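PDB 5NY5: 3,4-dihydroxybenzoate decarboxylase from Enterobacter cloacae, which catalyses the reversible decarboxylation of 3,4-dihydroxybenzoate to catechol, using prenylated FMN and a manganese ion, and carboxylates catechols para to a hydroxyl. Local coordinates for residues E24-V29 / M59-K64; Q249-K254 / I264-L269; R260-I265 / H314-T319; V425-L430 / T459-T464. All blocks are in the same frame, centred on the assembly; numbering follows the deposited sequence.

Interactions 1, 2 and 3 lie in the N-terminal and Rift-related parts of the chain; interaction 4 sits in the C-terminal part, about 46 to 51 Å from theirs, centre to centre. Interactions 2 and 3 share strand 263-269: a glutamate carboxylate takes two backbone N-H groups in interaction 2 and one in interaction 3. Interaction 3 is the buried one, whereas the others are partly buried. Interactions 1 and 4 are pairings of sheet strands, parallel and antiparallel respectively, and rest on main-chain bonds; both also touch other subunits. Interactions 1 and 3 reach the same four-stranded sheet and meet where Met59 CE packs on Ile316 CD1 at 3.6 Å.

Interaction 1: residues E24-V29 / M59-K64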
loop_
_atom_site.group_PDB
_atom_site.type_symbol
_atom_site.label_atom_id
_atom_site.label_comp_id
_atom_site.label_asym_id
_atom_site.label_seq_id
_atom_site.Cartn_x
_atom_site.Cartn_y
_atom_site.Cartn_z
ATOM N N GLU A 24 -51.298 -18.613 -12.165
ATOM C CA GLU A 24 -51.474 -20.029 -11.893
ATOM C C GLU A 24 -51.198 -20.809 -13.168
ATOM O O GLU A 24 -51.226 -20.262 -14.272
ATOM C CB GLU A 24 -52.885 -20.351 -11.387
ATOM C CG GLU A 24 -53.248 -19.713 -10.066
ATOM C CD GLU A 24 -54.631 -20.115 -9.591
ATOM O OE1 GLU A 24 -55.322 -20.849 -10.328
ATOM O OE2 GLU A 24 -55.029 -19.700 -8.482
ATOM N N THR A 25 -50.933 -22.100 -13.005
ATOM C CA THR A 25 -50.769 -22.990 -14.142
ATOM C C THR A 25 -51.384 -24.341 -13.814
ATOM O O THR A 25 -51.263 -24.832 -12.690
ATOM C CB THR A 25 -49.295 -23.170 -14.527
ATOM O OG1 THR A 25 -49.191 -24.147 -15.570
ATOM C CG2 THR A 25 -48.474 -23.623 -13.331
ATOM N N ASP A 26 -52.061 -24.923 -14.798
ATOM C CA ASP A 26 -52.580 -26.274 -14.685
ATOM C C ASP A 26 -51.706 -27.287 -15.403
ATOM O O ASP A 26 -52.039 -28.475 -15.419
ATOM C CB ASP A 26 -54.010 -26.340 -15.226
ATOM C CG ASP A 26 -54.928 -25.340 -14.556
ATOM O OD1 ASP A 26 -55.213 -25.509 -13.353
ATOM O OD2 ASP A 26 -55.368 -24.389 -15.234
ATOM N N HIS A 27 -50.606 -26.847 -15.995
ATOM C CA HIS A 27 -49.685 -27.774 -16.631
ATOM C C HIS A 27 -49.005 -28.617 -15.561
ATOM O O HIS A 27 -48.524 -28.070 -14.563
ATOM C CB HIS A 27 -48.649 -27.015 -17.453
ATOM C CG HIS A 27 -48.001 -27.842 -18.518
ATOM N ND1 HIS A 27 -46.680 -28.229 -18.459
ATOM C CD2 HIS A 27 -48.494 -28.359 -19.667
ATOM C CE1 HIS A 27 -46.387 -28.948 -19.528
ATOM N NE2 HIS A 27 -47.470 -29.042 -20.277
ATOM N N PRO A 28 -48.968 -29.938 -15.713
ATOM C CA PRO A 28 -48.345 -30.778 -14.685
ATOM C C PRO A 28 -46.875 -30.436 -14.524
ATOM O O PRO A 28 -46.169 -30.171 -15.499
ATOM C CB PRO A 28 -48.536 -32.202 -15.223
ATOM C CG PRO A 28 -49.644 -32.096 -16.208
ATOM C CD PRO A 28 -49.532 -30.736 -16.813
ATOM N N VAL A 29 -46.417 -30.436 -13.276
ATOM C CA VAL A 29 -45.032 -30.122 -12.954
ATOM C C VAL A 29 -44.518 -31.154 -11.962
ATOM O O VAL A 29 -45.266 -31.635 -11.103
ATOM C CB VAL A 29 -44.889 -28.687 -12.400
ATOM C CG1 VAL A 29 -45.476 -28.572 -11.001
ATOM C CG2 VAL A 29 -43.435 -28.243 -12.423
HETATM N N MSE A 59 -48.523 -20.200 -8.607
HETATM C CA MSE A 59 -49.220 -21.346 -8.049
HETATM C C MSE A 59 -49.241 -22.490 -9.051
HETATM O O MSE A 59 -49.741 -22.343 -10.163
HETATM C CB MSE A 59 -50.649 -20.971 -7.657
HETATM C CG MSE A 59 -51.453 -22.120 -7.080
HETATM SE SE MSE A 59 -51.031 -22.467 -5.212
HETATM C CE MSE A 59 -51.790 -20.842 -4.457
ATOM N N PHE A 60 -48.694 -23.631 -8.655
ATOM C CA PHE A 60 -48.691 -24.828 -9.489
ATOM C C PHE A 60 -49.825 -25.724 -9.006
ATOM O O PHE A 60 -49.699 -26.408 -7.988
ATOM C CB PHE A 60 -47.340 -25.530 -9.423
ATOM C CG PHE A 60 -46.223 -24.752 -10.061
ATOM C CD1 PHE A 60 -45.790 -25.059 -11.340
ATOM C CD2 PHE A 60 -45.611 -23.706 -9.385
ATOM C CE1 PHE A 60 -44.764 -24.345 -11.931
ATOM C CE2 PHE A 60 -44.582 -22.989 -9.972
ATOM C CZ PHE A 60 -44.158 -23.311 -11.246
ATOM N N ASN A 61 -50.941 -25.712 -9.741
ATOM C CA ASN A 61 -52.135 -26.448 -9.343
ATOM C C ASN A 61 -52.067 -27.929 -9.688
ATOM O O ASN A 61 -52.816 -28.720 -9.105
ATOM C CB ASN A 61 -53.376 -25.835 -9.998
ATOM C CG ASN A 61 -53.786 -24.525 -9.359
ATOM O OD1 ASN A 61 -53.662 -24.347 -8.147
ATOM N ND2 ASN A 61 -54.282 -23.599 -10.170
ATOM N N SER A 62 -51.201 -28.321 -10.616
ATOM C CA SER A 62 -51.082 -29.707 -11.054
ATOM C C SER A 62 -49.696 -30.216 -10.685
ATOM O O SER A 62 -48.706 -29.869 -11.338
ATOM C CB SER A 62 -51.333 -29.829 -12.555
ATOM O OG SER A 62 -51.131 -31.157 -12.997
ATOM N N VAL A 63 -49.628 -31.041 -9.646
ATOM C CA VAL A 63 -48.379 -31.610 -9.156
ATOM C C VAL A 63 -48.364 -33.084 -9.529
ATOM O O VAL A 63 -49.280 -33.831 -9.166
ATOM C CB VAL A 63 -48.229 -31.421 -7.640
ATOM C CG1 VAL A 63 -46.882 -31.936 -7.171
ATOM C CG2 VAL A 63 -48.409 -29.959 -7.269
ATOM N N LYS A 64 -47.330 -33.501 -10.258
ATOM C CA LYS A 64 -47.233 -34.889 -10.689
ATOM C C LYS A 64 -47.182 -35.817 -9.484
ATOM O O LYS A 64 -46.374 -35.627 -8.572
ATOM C CB LYS A 64 -45.995 -35.093 -11.560
ATOM C CG LYS A 64 -46.005 -34.327 -12.872
ATOM C CD LYS A 64 -44.721 -34.581 -13.649
ATOM C CE LYS A 64 -44.650 -33.741 -14.913
ATOM N NZ LYS A 64 -43.363 -33.950 -15.635
HETATM O O HOH W 1 -48.794 -27.129 -11.997
#
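Two strands of a beta-alpha-beta unit run parallel here, pairing Glu24 with Met59 and Thr25 with Phe60. Thr25 N gives to Met59 O at 3.1 Å and Asn61 N to Thr25 O. Then the register slips by one. Thr25 OG1 accepts from His27 N in an ST turn, and a water links His27 O to Ser62 N. The backbones meet again through Val29 N to Ser62 O and Lys64 N to Val29 O, the latter 2.9 Å and almost straight at 177°. Helix 34-42, the connection of the unit, lays Leu35 and Val38 on Phe60. Thr25 CG2 and Val29 CG1 approach Phe60 CD1 obliquely, at 3.6 and 3.5 Å; with chi1 at 71°, Val29 CG1 sits between its own backbone N and carbonyl carbon. On the sheet face of Glu24 and Met59, Asn61 ND2 reaches Glu24 OE1 at 2.9 Å. This bond lies in the amide plane yet comes from above the carboxylate, the two planes being 90° apart. Glu24 OE2 is held by Tyr22 OH. The extended Lys64 chain passes the Val29 carbonyl to a salt bridge with Glu34, while Trp486 of a second subunit packs edge-to-face with His27.

Interaction 2: residues Q249-K254 / I264-L269; sequences QGVAVK and IIEGEL
Glu266 reaches its carboxylate to the backbone of Val251 and Ala252, and this is where the contact is tight. Val251 N donates to Glu266 OE2 at 2.9 Å, nearly straight (172°) and on the syn side. Ala252 N goes to the syn lone pair of the other oxygen, Glu266 OE1; the modelled 2.5 Å is shorter than expected, so the exact length is doubtful. Two consecutive amides thus take one oxygen each, which fixes the rotation of the buried carboxylate and would help to offset its charge. The Glu266 chain is extended beyond CG (chi2 -178°), which carries CD away from the strand toward the loop. That strand, 263-269, belongs to the antiparallel sheet of the Rift-related domain, and the loop joining strands 246-249 and 256-258 folds over it. Buried Val253, at the end of the turn, points toward the strand and crosses the Glu266 stem, Val253 CG2 lying 3.7 Å from Glu266 CB, and its CG1 sits 3.8 Å from Gly267 O. The outer side is slacker. Val253 CG1 comes only to 4.3 Å from Glu268 CG, and Glu268 is partly exposed. Lys254 is exposed and points away; its NZ stays 6.4 Å from Glu268 OE1, too far for direct pairing.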
loop_
_atom_site.group_PDB
_atom_site.type_symbol
_atom_site.label_atom_id
_atom_site.label_comp_id
_atom_site.label_asym_id
_atom_site.label_seq_id
_atom_site.Cartn_x
_atom_site.Cartn_y
_atom_site.Cartn_z
ATOM N N GLN A 249 -54.203 -23.767 20.134
ATOM C CA GLN A 249 -53.471 -24.796 20.857
ATOM C C GLN A 249 -53.201 -25.987 19.947
ATOM O O GLN A 249 -54.018 -26.333 19.090
ATOM C CB GLN A 249 -54.259 -25.237 22.090
ATOM C CG GLN A 249 -53.571 -26.301 22.925
ATOM C CD GLN A 249 -52.249 -25.830 23.488
ATOM O OE1 GLN A 249 -52.075 -24.649 23.789
ATOM N NE2 GLN A 249 -51.305 -26.751 23.630
ATOM N N GLY A 250 -52.037 -26.606 20.128
ATOM C CA GLY A 250 -51.695 -27.767 19.335
ATOM C C GLY A 250 -52.621 -28.934 19.600
ATOM O O GLY A 250 -53.319 -29.006 20.614
ATOM N N VAL A 251 -52.624 -29.867 18.655
ATOM C CA VAL A 251 -53.480 -31.041 18.721
ATOM C C VAL A 251 -52.737 -32.249 19.278
ATOM O O VAL A 251 -53.299 -33.022 20.053
ATOM C CB VAL A 251 -54.071 -31.336 17.325
ATOM C CG1 VAL A 251 -54.496 -32.781 17.209
ATOM C CG2 VAL A 251 -55.251 -30.417 17.050
ATOM N N ALA A 252 -51.464 -32.410 18.917
ATOM C CA ALA A 252 -50.685 -33.561 19.345
ATOM C C ALA A 252 -49.451 -33.215 20.165
ATOM O O ALA A 252 -48.851 -34.126 20.749
ATOM C CB ALA A 252 -50.247 -34.394 18.130
ATOM N N VAL A 253 -49.046 -31.947 20.225
ATOM C CA VAL A 253 -47.840 -31.543 20.933
ATOM C C VAL A 253 -48.169 -30.365 21.843
ATOM O O VAL A 253 -49.237 -29.760 21.758
ATOM C CB VAL A 253 -46.688 -31.179 19.975
ATOM C CG1 VAL A 253 -46.305 -32.378 19.121
ATOM C CG2 VAL A 253 -47.078 -29.998 19.104
ATOM N N LYS A 254 -47.217 -30.043 22.719
ATOM C CA LYS A 254 -47.401 -29.009 23.738
ATOM C C LYS A 254 -46.867 -27.671 23.224
ATOM O O LYS A 254 -45.862 -27.134 23.695
ATOM C CB LYS A 254 -46.716 -29.418 25.036
ATOM C CG LYS A 254 -47.167 -30.758 25.585
ATOM C CD LYS A 254 -48.608 -30.703 26.066
ATOM C CE LYS A 254 -49.036 -32.031 26.670
ATOM N NZ LYS A 254 -48.959 -33.139 25.680
ATOM N N ILE A 264 -49.728 -27.182 9.060
ATOM C CA ILE A 264 -49.026 -27.243 10.335
ATOM C C ILE A 264 -48.380 -28.613 10.460
ATOM O O ILE A 264 -49.009 -29.634 10.165
ATOM C CB ILE A 264 -49.972 -26.993 11.528
ATOM C CG1 ILE A 264 -50.737 -25.685 11.346
ATOM C CG2 ILE A 264 -49.187 -26.974 12.833
ATOM C CD1 ILE A 264 -49.856 -24.475 11.355
ATOM N N ILE A 265 -47.127 -28.636 10.896
ATOM C CA ILE A 265 -46.437 -29.871 11.243
ATOM C C ILE A 265 -46.141 -29.824 12.734
ATOM O O ILE A 265 -45.384 -28.962 13.198
ATOM C CB ILE A 265 -45.148 -30.058 10.430
ATOM C CG1 ILE A 265 -45.454 -30.047 8.934
ATOM C CG2 ILE A 265 -44.466 -31.358 10.813
ATOM C CD1 ILE A 265 -44.232 -30.248 8.065
ATOM N N GLU A 266 -46.753 -30.731 13.488
ATOM C CA GLU A 266 -46.529 -30.840 14.924
ATOM C C GLU A 266 -45.550 -31.976 15.178
ATOM O O GLU A 266 -45.825 -33.128 14.827
ATOM C CB GLU A 266 -47.840 -31.083 15.669
ATOM C CG GLU A 266 -48.835 -29.941 15.575
ATOM C CD GLU A 266 -50.100 -30.208 16.366
ATOM O OE1 GLU A 266 -50.149 -31.227 17.086
ATOM O OE2 GLU A 266 -51.045 -29.399 16.267
ATOM N N GLY A 267 -44.412 -31.653 15.786
ATOM C CA GLY A 267 -43.395 -32.649 16.037
ATOM C C GLY A 267 -42.597 -32.320 17.280
ATOM O O GLY A 267 -42.861 -31.341 17.978
ATOM N N GLU A 268 -41.605 -33.165 17.546
ATOM C CA GLU A 268 -40.720 -33.002 18.687
ATOM C C GLU A 268 -39.281 -33.226 18.251
ATOM O O GLU A 268 -39.001 -34.051 17.377
ATOM C CB GLU A 268 -41.077 -33.975 19.819
ATOM C CG GLU A 268 -42.425 -33.710 20.464
ATOM C CD GLU A 268 -42.852 -34.824 21.395
ATOM O OE1 GLU A 268 -43.960 -34.732 21.964
ATOM O OE2 GLU A 268 -42.081 -35.794 21.556
ATOM N N LEU A 269 -38.372 -32.477 18.867
ATOM C CA LEU A 269 -36.941 -32.647 18.634
ATOM C C LEU A 269 -36.431 -33.760 19.541
ATOM O O LEU A 269 -36.390 -33.603 20.766
ATOM C CB LEU A 269 -36.204 -31.337 18.885
ATOM C CG LEU A 269 -36.393 -30.254 17.821
ATOM C CD1 LEU A 269 -36.286 -28.868 18.430
ATOM C CD2 LEU A 269 -35.369 -30.424 16.712
#

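Interaction 3: residues R260-I265 / H314-T319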
loop_
_atom_site.group_PDB
_atom_site.type_symbol
_atom_site.label_atom_id
_atom_site.label_comp_id
_atom_site.label_asym_id
_atom_site.label_seq_id
_atom_site.Cartn_x
_atom_site.Cartn_y
_atom_site.Cartn_z
ATOM N N ARG A 260 -54.504 -19.279 11.338
ATOM C CA ARG A 260 -54.845 -18.991 9.951
ATOM C C ARG A 260 -53.883 -19.627 8.958
ATOM O O ARG A 260 -53.962 -19.332 7.762
ATOM C CB ARG A 260 -54.891 -17.478 9.725
ATOM C CG ARG A 260 -55.862 -16.745 10.633
ATOM C CD ARG A 260 -57.296 -17.053 10.269
ATOM N NE ARG A 260 -57.705 -16.357 9.055
ATOM C CZ ARG A 260 -58.868 -16.548 8.447
ATOM N NH1 ARG A 260 -59.738 -17.418 8.938
ATOM N NH2 ARG A 260 -59.162 -15.871 7.345
ATOM N N ALA A 261 -52.986 -20.492 9.418
ATOM C CA ALA A 261 -51.978 -21.061 8.541
ATOM C C ALA A 261 -52.598 -22.055 7.564
ATOM O O ALA A 261 -53.728 -22.517 7.733
ATOM C CB ALA A 261 -50.885 -21.746 9.357
ATOM N N GLU A 262 -51.832 -22.383 6.524
ATOM C CA GLU A 262 -52.276 -23.369 5.546
ATOM C C GLU A 262 -51.966 -24.787 6.008
ATOM O O GLU A 262 -52.842 -25.657 5.992
ATOM C CB GLU A 262 -51.629 -23.094 4.188
ATOM C CG GLU A 262 -52.209 -21.902 3.448
ATOM C CD GLU A 262 -53.538 -22.214 2.786
ATOM O OE1 GLU A 262 -53.731 -23.370 2.355
ATOM O OE2 GLU A 262 -54.389 -21.307 2.701
ATOM N N ILE A 263 -50.724 -25.040 6.418
ATOM C CA ILE A 263 -50.285 -26.362 6.848
ATOM C C ILE A 263 -49.523 -26.225 8.158
ATOM O O ILE A 263 -48.764 -25.268 8.349
ATOM C CB ILE A 263 -49.404 -27.048 5.782
ATOM C CG1 ILE A 263 -50.117 -27.073 4.430
ATOM C CG2 ILE A 263 -49.045 -28.462 6.207
ATOM C CD1 ILE A 263 -49.358 -27.809 3.360
ATOM N N ILE A 264 -49.728 -27.182 9.060
ATOM C CA ILE A 264 -49.026 -27.243 10.335
ATOM C C ILE A 264 -48.380 -28.613 10.460
ATOM O O ILE A 264 -49.009 -29.634 10.165
ATOM C CB ILE A 264 -49.972 -26.993 11.528
ATOM C CG1 ILE A 264 -50.737 -25.685 11.346
ATOM C CG2 ILE A 264 -49.187 -26.974 12.833
ATOM C CD1 ILE A 264 -49.856 -24.475 11.355
ATOM N N ILE A 265 -47.127 -28.636 10.896
ATOM C CA ILE A 265 -46.437 -29.871 11.243
ATOM C C ILE A 265 -46.141 -29.824 12.734
ATOM O O ILE A 265 -45.384 -28.962 13.198
ATOM C CB ILE A 265 -45.148 -30.058 10.430
ATOM C CG1 ILE A 265 -45.454 -30.047 8.934
ATOM C CG2 ILE A 265 -44.466 -31.358 10.813
ATOM C CD1 ILE A 265 -44.232 -30.248 8.065
ATOM N N HIS A 314 -57.897 -28.241 1.004
ATOM C CA HIS A 314 -57.129 -27.903 -0.193
ATOM C C HIS A 314 -55.944 -27.003 0.169
ATOM O O HIS A 314 -55.766 -25.905 -0.362
ATOM C CB HIS A 314 -58.028 -27.252 -1.250
ATOM C CG HIS A 314 -57.503 -27.374 -2.644
ATOM N ND1 HIS A 314 -57.888 -26.528 -3.661
ATOM C CD2 HIS A 314 -56.629 -28.249 -3.194
ATOM C CE1 HIS A 314 -57.270 -26.872 -4.776
ATOM N NE2 HIS A 314 -56.501 -27.914 -4.520
ATOM N N ALA A 315 -55.127 -27.502 1.093
ATOM C CA ALA A 315 -54.067 -26.698 1.685
ATOM C C ALA A 315 -53.015 -26.322 0.651
ATOM O O ALA A 315 -52.551 -27.166 -0.122
ATOM C CB ALA A 315 -53.417 -27.450 2.841
ATOM N N ILE A 316 -52.640 -25.049 0.647
ATOM C CA ILE A 316 -51.584 -24.558 -0.227
ATOM C C ILE A 316 -50.239 -24.816 0.436
ATOM O O ILE A 316 -50.041 -24.488 1.611
ATOM C CB ILE A 316 -51.777 -23.062 -0.518
ATOM C CG1 ILE A 316 -53.111 -22.823 -1.226
ATOM C CG2 ILE A 316 -50.624 -22.528 -1.342
ATOM C CD1 ILE A 316 -53.494 -21.366 -1.315
ATOM N N LEU A 317 -49.314 -25.413 -0.308
ATOM C CA LEU A 317 -47.946 -25.603 0.163
ATOM C C LEU A 317 -47.100 -24.435 -0.330
ATOM O O LEU A 317 -46.874 -24.290 -1.534
ATOM C CB LEU A 317 -47.384 -26.937 -0.320
ATOM C CG LEU A 317 -45.966 -27.264 0.151
ATOM C CD1 LEU A 317 -45.861 -27.111 1.656
ATOM C CD2 LEU A 317 -45.569 -28.669 -0.267
ATOM N N GLN A 318 -46.642 -23.598 0.596
ATOM C CA GLN A 318 -45.831 -22.432 0.271
ATOM C C GLN A 318 -44.365 -22.707 0.574
ATOM O O GLN A 318 -44.033 -23.225 1.645
ATOM C CB GLN A 318 -46.299 -21.200 1.049
ATOM C CG GLN A 318 -45.468 -19.957 0.790
ATOM C CD GLN A 318 -45.981 -18.743 1.534
ATOM O OE1 GLN A 318 -46.781 -18.859 2.459
ATOM N NE2 GLN A 318 -45.524 -17.566 1.128
ATOM N N THR A 319 -43.496 -22.361 -0.369
ATOM C CA THR A 319 -42.054 -22.448 -0.190
ATOM C C THR A 319 -41.412 -21.392 -1.083
ATOM O O THR A 319 -42.094 -20.514 -1.620
ATOM C CB THR A 319 -41.551 -23.866 -0.488
ATOM O OG1 THR A 319 -40.162 -23.965 -0.151
ATOM C CG2 THR A 319 -41.740 -24.208 -1.956
#
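Glu262 and Ile316 cross obliquely, with the carboxylate of the first beside the backbone amide of the second. Ile316 N donates to Glu262 OE1 at 2.6 Å, almost straight at 175°, arriving on the anti side and 34° out of the carboxylate plane. A bend at chi2 (-78°) turns the Glu262 chain, and its stem stays close to the same residue: Glu262 CB lies 3.3 Å from Ile316 O. The other oxygen, OE2, forms a salt bridge with Arg9 of helix 8-16, so both oxygens of this buried carboxylate have partners. Glu262 and Ile263 form a classic beta bulge opposite Met210, at the start of strand 263-269 in the antiparallel sheet, and both side chains point to segment 314-319. That segment supplies strand 316-319, an outer strand, within this chain, of the adjoining four-stranded sheet, so the contact joins two sheets. Ile263 does the apolar part: its CG1 rests 3.7 Å from Ala315 CB, and its end meets Leu317, Ile263 CD1 to Leu317 CD1 being 4.0 Å. Leu317 starts out pointing away, and its CD1 comes back to make this touch. Leu8 of helix 8-16 packs on both Glu262 and Ile316.

Interaction 4: residues V425-L430 / T459-T464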
loop_
_atom_site.group_PDB
_atom_site.type_symbol
_atom_site.label_atom_id
_atom_site.label_comp_id
_atom_site.label_asym_id
_atom_site.label_seq_id
_atom_site.Cartn_x
_atom_site.Cartn_y
_atom_site.Cartn_z
ATOM N N VAL A 425 -8.020 6.626 -4.174
ATOM C CA VAL A 425 -8.507 7.595 -3.205
ATOM C C VAL A 425 -9.725 7.082 -2.450
ATOM O O VAL A 425 -9.841 7.285 -1.236
ATOM C CB VAL A 425 -8.829 8.943 -3.884
ATOM C CG1 VAL A 425 -9.403 9.928 -2.874
ATOM C CG2 VAL A 425 -7.598 9.507 -4.562
ATOM N N SER A 426 -10.631 6.391 -3.139
ATOM C CA SER A 426 -11.985 6.166 -2.657
ATOM C C SER A 426 -12.226 4.759 -2.127
ATOM O O SER A 426 -13.372 4.416 -1.826
ATOM C CB SER A 426 -12.982 6.464 -3.777
ATOM O OG SER A 426 -12.598 7.598 -4.532
ATOM N N ILE A 427 -11.188 3.937 -2.000
ATOM C CA ILE A 427 -11.343 2.525 -1.669
ATOM C C ILE A 427 -10.540 2.227 -0.409
ATOM O O ILE A 427 -9.318 2.409 -0.388
ATOM C CB ILE A 427 -10.904 1.619 -2.830
ATOM C CG1 ILE A 427 -11.667 1.987 -4.105
ATOM C CG2 ILE A 427 -11.134 0.166 -2.487
ATOM C CD1 ILE A 427 -11.379 1.079 -5.286
ATOM N N THR A 428 -11.227 1.756 0.632
ATOM C CA THR A 428 -10.613 1.415 1.910
ATOM C C THR A 428 -10.840 -0.063 2.191
ATOM O O THR A 428 -11.987 -0.511 2.275
ATOM C CB THR A 428 -11.188 2.264 3.043
ATOM O OG1 THR A 428 -10.898 3.644 2.806
ATOM C CG2 THR A 428 -10.580 1.858 4.364
ATOM N N THR A 429 -9.752 -0.812 2.341
ATOM C CA THR A 429 -9.810 -2.240 2.616
ATOM C C THR A 429 -9.591 -2.496 4.100
ATOM O O THR A 429 -8.752 -1.851 4.736
ATOM C CB THR A 429 -8.767 -2.999 1.796
ATOM O OG1 THR A 429 -7.476 -2.406 1.993
ATOM C CG2 THR A 429 -9.124 -2.962 0.316
ATOM N N LEU A 430 -10.356 -3.440 4.648
ATOM C CA LEU A 430 -10.316 -3.770 6.072
ATOM C C LEU A 430 -10.122 -5.273 6.202
ATOM O O LEU A 430 -11.092 -6.041 6.203
ATOM C CB LEU A 430 -11.583 -3.306 6.786
ATOM C CG LEU A 430 -11.883 -1.805 6.858
ATOM C CD1 LEU A 430 -12.465 -1.275 5.563
ATOM C CD2 LEU A 430 -12.850 -1.527 7.986
ATOM N N THR A 459 -14.603 -4.018 2.283
ATOM C CA THR A 459 -14.201 -2.882 1.467
ATOM C C THR A 459 -15.285 -1.818 1.478
ATOM O O THR A 459 -16.468 -2.126 1.313
ATOM C CB THR A 459 -13.903 -3.322 0.029
ATOM O OG1 THR A 459 -12.973 -4.410 0.048
ATOM C CG2 THR A 459 -13.301 -2.179 -0.762
ATOM N N ILE A 460 -14.873 -0.572 1.664
ATOM C CA ILE A 460 -15.763 0.578 1.612
ATOM C C ILE A 460 -15.450 1.338 0.329
ATOM O O ILE A 460 -14.358 1.899 0.179
ATOM C CB ILE A 460 -15.605 1.476 2.846
ATOM C CG1 ILE A 460 -15.877 0.680 4.122
ATOM C CG2 ILE A 460 -16.527 2.673 2.753
ATOM C CD1 ILE A 460 -15.627 1.456 5.410
ATOM N N PHE A 461 -16.398 1.351 -0.601
ATOM C CA PHE A 461 -16.293 2.142 -1.822
ATOM C C PHE A 461 -16.995 3.471 -1.581
ATOM O O PHE A 461 -18.225 3.516 -1.474
ATOM C CB PHE A 461 -16.912 1.408 -3.008
ATOM C CG PHE A 461 -16.236 0.115 -3.352
ATOM C CD1 PHE A 461 -15.245 0.068 -4.320
ATOM C CD2 PHE A 461 -16.603 -1.060 -2.726
ATOM C CE1 PHE A 461 -14.629 -1.126 -4.644
ATOM C CE2 PHE A 461 -15.991 -2.255 -3.047
ATOM C CZ PHE A 461 -15.002 -2.287 -4.007
ATOM N N ASP A 462 -16.223 4.548 -1.489
ATOM C CA ASP A 462 -16.784 5.881 -1.279
ATOM C C ASP A 462 -16.996 6.531 -2.640
ATOM O O ASP A 462 -16.066 7.075 -3.236
ATOM C CB ASP A 462 -15.877 6.724 -0.391
ATOM C CG ASP A 462 -16.402 8.133 -0.192
ATOM O OD1 ASP A 462 -15.598 9.019 0.159
ATOM O OD2 ASP A 462 -17.615 8.361 -0.391
ATOM N N CYS A 463 -18.233 6.481 -3.130
ATOM C CA CYS A 463 -18.592 7.084 -4.403
ATOM C C CYS A 463 -19.371 8.376 -4.230
ATOM O O CYS A 463 -20.109 8.773 -5.135
ATOM C CB CYS A 463 -19.393 6.099 -5.250
ATOM S SG CYS A 463 -18.554 4.542 -5.487
ATOM N N THR A 464 -19.234 9.028 -3.081
ATOM C CA THR A 464 -19.858 10.319 -2.853
ATOM C C THR A 464 -18.934 11.424 -3.341
ATOM O O THR A 464 -17.709 11.306 -3.289
ATOM C CB THR A 464 -20.187 10.522 -1.370
ATOM O OG1 THR A 464 -18.978 10.671 -0.615
ATOM C CG2 THR A 464 -20.957 9.332 -0.837
#
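Thr428 and Ile460 face each other as the hydrogen-bonded pair of two antiparallel strands, Thr428 N giving to Ile460 O at 3.2 Å and Ile460 N to Thr428 O at 3.0 Å. Further along, Asp462 N reaches Ser426 O at 2.9 Å, nearly straight at 174°. The non-hydrogen-bonded pair Ile427 with Phe461 lies between these bonds, and Thr429 with Thr459 on the other side of Thr428 and Ile460. Further along the second segment, Asp462 OD2 takes Thr464 N from above its plane, closing an Asx turn, and Thr464 OG1 (2.7 Å) on its syn lone pair; OD1 is held by Gln381. Ser426 OG turns to Gln422 N instead of crossing.

The side chains sort onto two faces. On that of Ile427, Thr459 and Phe461, Ile427 CG2 meets Thr459 CG2 at 3.6 Å, and Ile427 lies beside Phe461 pointing the same way, Ile427 CD1 standing 4.0 Å from Phe461 CE1, obliquely to the ring. Thr459 CG2 sits over one face of that ring, toward the rim. Phe461 also packs on Phe461 of a second subunit. On the face of Thr428 and Ile460, Leu430 CD1 brushes Ile460 CD1 at 4.2 Å, and helix 380-391 covers Ile460 through Leu386 and Leu389. Strand 427-434 is an outermost strand of its five-stranded mixed sheet within the chain, and Thr428 touches Pro431 of a third subunit. Main-chain bonds thus set the register of this edge strand, while its isoleucine, threonine and leucine side chains meet the inner strand and neighbouring subunits.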